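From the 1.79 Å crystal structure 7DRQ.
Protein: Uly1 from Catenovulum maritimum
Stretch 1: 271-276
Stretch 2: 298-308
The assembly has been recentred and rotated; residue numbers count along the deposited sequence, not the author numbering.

Stretch 1, residues 271-276: GKIRIG
Stretch 2, residues 298-308: SDDPSGETQWK

Residues 272-276 form an extended strand, and stretch 2 meets its first half with a loop, whose ends are tied by Asp299 N donating to Gln306 O at 3.0 Å. Ser298 opens the register: its N donates to Ile273 O at 2.9 Å (158°). The reciprocal backbone link runs through a water, which accepts from Ile273 N (3.0 Å) and donates to Ser298 O (2.8 Å) and Asp300 O (2.6 Å). Ser298 (chi1 t) also ties its own loop, OG donating to Thr305 O at 2.7 Å and accepting from Asp300 N at 3.0 Å.

Asp299 (m) points its CB away, yet its carboxylate returns to bridge two lysines: OD1 lies 2.7 Å from NZ of Lys272, whose chain is m, t, t, t, and OD2 a very short 2.5 Å from Lys308 NZ.

Asp300 (t) starts a type I turn ending at Gly303, closed by Gly303 N to Asp300 O at 2.7 Å. Its carboxylate organizes the loop: OD1 accepts from Ser302 N (2.9 Å), OD2 from Thr305 N (3.0 Å).

Gly303, at phi/psi 73/10, lies CA to CA 5.5 Å from Ile273. Ile273 CD1 (m, t) packs 3.7 Å from Gly303 CA; an ideal CB there would clash with that methyl at 2.6 Å.

Trp307 (chi1 m, chi2 91°) anchors NE1 on Gly303 O at 2.7 Å. Its CH2 reaches Ile273 CG2 at 4.1 Å, and CZ3 meets Ile275 CG2 at 4.0 Å.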

# COMPACT_ATOMS: atom_id res chain seq x y z
N GLY A 271 -12.30 -0.51 14.84
CA GLY A 271 -12.12 0.58 15.79
C GLY A 271 -10.75 0.70 16.41
O GLY A 271 -10.61 1.43 17.41
N LYS A 272 -9.74 0.02 15.89
CA LYS A 272 -8.41 0.06 16.49
C LYS A 272 -7.34 0.09 15.41
O LYS A 272 -7.51 -0.45 14.32
CB LYS A 272 -8.14 -1.13 17.40
CG LYS A 272 -9.13 -1.27 18.55
CD LYS A 272 -8.80 -2.47 19.44
CE LYS A 272 -9.89 -2.64 20.50
NZ LYS A 272 -9.63 -3.82 21.36
N ILE A 273 -6.22 0.71 15.74
CA ILE A 273 -5.02 0.63 14.93
C ILE A 273 -4.36 -0.71 15.18
O ILE A 273 -4.12 -1.08 16.33
CB ILE A 273 -4.08 1.80 15.27
CG1 ILE A 273 -4.69 3.11 14.80
CG2 ILE A 273 -2.73 1.59 14.65
CD1 ILE A 273 -4.03 4.34 15.41
N ARG A 274 -4.10 -1.48 14.11
CA ARG A 274 -3.50 -2.80 14.24
C ARG A 274 -2.49 -3.03 13.13
O ARG A 274 -2.37 -2.24 12.19
CB ARG A 274 -4.56 -3.92 14.22
CG ARG A 274 -5.94 -3.53 14.73
CD ARG A 274 -6.93 -4.70 14.75
NE ARG A 274 -8.23 -4.27 15.28
CZ ARG A 274 -8.84 -4.81 16.33
NH1 ARG A 274 -8.29 -5.85 16.97
NH2 ARG A 274 -10.00 -4.32 16.74
N ILE A 275 -1.74 -4.13 13.23
CA ILE A 275 -0.76 -4.50 12.21
C ILE A 275 -0.75 -6.01 12.04
O ILE A 275 -0.92 -6.77 13.01
CB ILE A 275 0.64 -3.97 12.57
CG1 ILE A 275 1.60 -4.07 11.37
CG2 ILE A 275 1.18 -4.70 13.81
CD1 ILE A 275 2.97 -3.41 11.61
N GLY A 276 -0.60 -6.46 10.81
CA GLY A 276 -0.30 -7.85 10.52
C GLY A 276 0.92 -7.88 9.63
O GLY A 276 1.10 -7.01 8.78
N SER A 298 -3.52 -2.21 18.98
CA SER A 298 -3.38 -1.21 20.03
C SER A 298 -4.75 -0.86 20.59
O SER A 298 -5.70 -0.63 19.83
CB SER A 298 -2.69 0.04 19.50
OG SER A 298 -2.75 1.08 20.48
N ASP A 299 -4.86 -0.81 21.92
CA ASP A 299 -6.07 -0.34 22.57
C ASP A 299 -6.05 1.16 22.80
O ASP A 299 -7.00 1.71 23.34
CB ASP A 299 -6.27 -1.10 23.90
CG ASP A 299 -6.88 -2.49 23.69
OD1 ASP A 299 -7.59 -2.65 22.68
OD2 ASP A 299 -6.65 -3.41 24.50
N ASP A 300 -4.99 1.83 22.35
CA ASP A 300 -4.84 3.27 22.44
C ASP A 300 -5.39 3.91 21.17
O ASP A 300 -4.96 3.54 20.07
CB ASP A 300 -3.35 3.60 22.63
CG ASP A 300 -3.03 5.08 22.73
OD1 ASP A 300 -3.90 5.96 22.56
OD2 ASP A 300 -1.84 5.36 22.97
N PRO A 301 -6.35 4.84 21.26
CA PRO A 301 -6.88 5.45 20.03
C PRO A 301 -5.81 6.15 19.20
O PRO A 301 -5.97 6.27 17.98
CB PRO A 301 -7.94 6.45 20.52
CG PRO A 301 -7.93 6.40 22.00
CD PRO A 301 -6.98 5.35 22.49
N SER A 302 -4.72 6.62 19.82
CA SER A 302 -3.61 7.15 19.04
C SER A 302 -2.71 6.06 18.48
O SER A 302 -1.84 6.36 17.66
CB SER A 302 -2.78 8.12 19.88
OG SER A 302 -1.99 7.38 20.80
N GLY A 303 -2.89 4.81 18.90
CA GLY A 303 -2.05 3.72 18.44
C GLY A 303 -0.66 3.71 19.02
O GLY A 303 0.19 2.94 18.55
N GLU A 304 -0.38 4.53 20.03
CA GLU A 304 1.00 4.67 20.48
C GLU A 304 1.36 3.70 21.60
O GLU A 304 2.48 3.19 21.63
CB GLU A 304 1.25 6.12 20.90
CG GLU A 304 1.10 7.07 19.70
CD GLU A 304 1.26 8.53 20.03
OE1 GLU A 304 1.78 8.84 21.12
OE2 GLU A 304 0.85 9.38 19.20
N THR A 305 0.44 3.45 22.52
CA THR A 305 0.65 2.55 23.65
C THR A 305 -0.35 1.41 23.60
O THR A 305 -1.15 1.30 22.66
CB THR A 305 0.55 3.32 24.97
OG1 THR A 305 -0.80 3.77 25.15
CG2 THR A 305 1.48 4.53 24.96
N GLN A 306 -0.32 0.56 24.63
CA GLN A 306 -1.34 -0.48 24.82
C GLN A 306 -1.37 -1.48 23.67
O GLN A 306 -2.44 -1.92 23.23
CB GLN A 306 -2.73 0.15 24.99
CG GLN A 306 -2.85 1.08 26.19
CD GLN A 306 -4.25 1.64 26.30
OE1 GLN A 306 -5.23 0.89 26.38
NE2 GLN A 306 -4.36 2.96 26.26
N TRP A 307 -0.20 -1.83 23.16
CA TRP A 307 -0.10 -2.81 22.09
C TRP A 307 -0.15 -4.22 22.65
O TRP A 307 0.50 -4.53 23.67
CB TRP A 307 1.18 -2.61 21.29
CG TRP A 307 1.04 -1.53 20.26
CD1 TRP A 307 1.33 -0.21 20.42
CD2 TRP A 307 0.57 -1.69 18.91
NE1 TRP A 307 1.07 0.47 19.25
CE2 TRP A 307 0.60 -0.41 18.31
CE3 TRP A 307 0.13 -2.78 18.16
CZ2 TRP A 307 0.21 -0.20 16.99
CZ3 TRP A 307 -0.26 -2.57 16.83
CH2 TRP A 307 -0.23 -1.29 16.27
N LYS A 308 -0.91 -5.09 21.98
CA LYS A 308 -1.19 -6.43 22.47
C LYS A 308 -1.13 -7.43 21.33
O LYS A 308 -1.32 -7.08 20.16
CB LYS A 308 -2.57 -6.49 23.13
CG LYS A 308 -2.83 -5.31 24.07
CD LYS A 308 -3.73 -5.68 25.21
CE LYS A 308 -3.71 -4.59 26.28
NZ LYS A 308 -4.97 -3.82 26.30
O HOH W 1 -6.19 1.76 18.56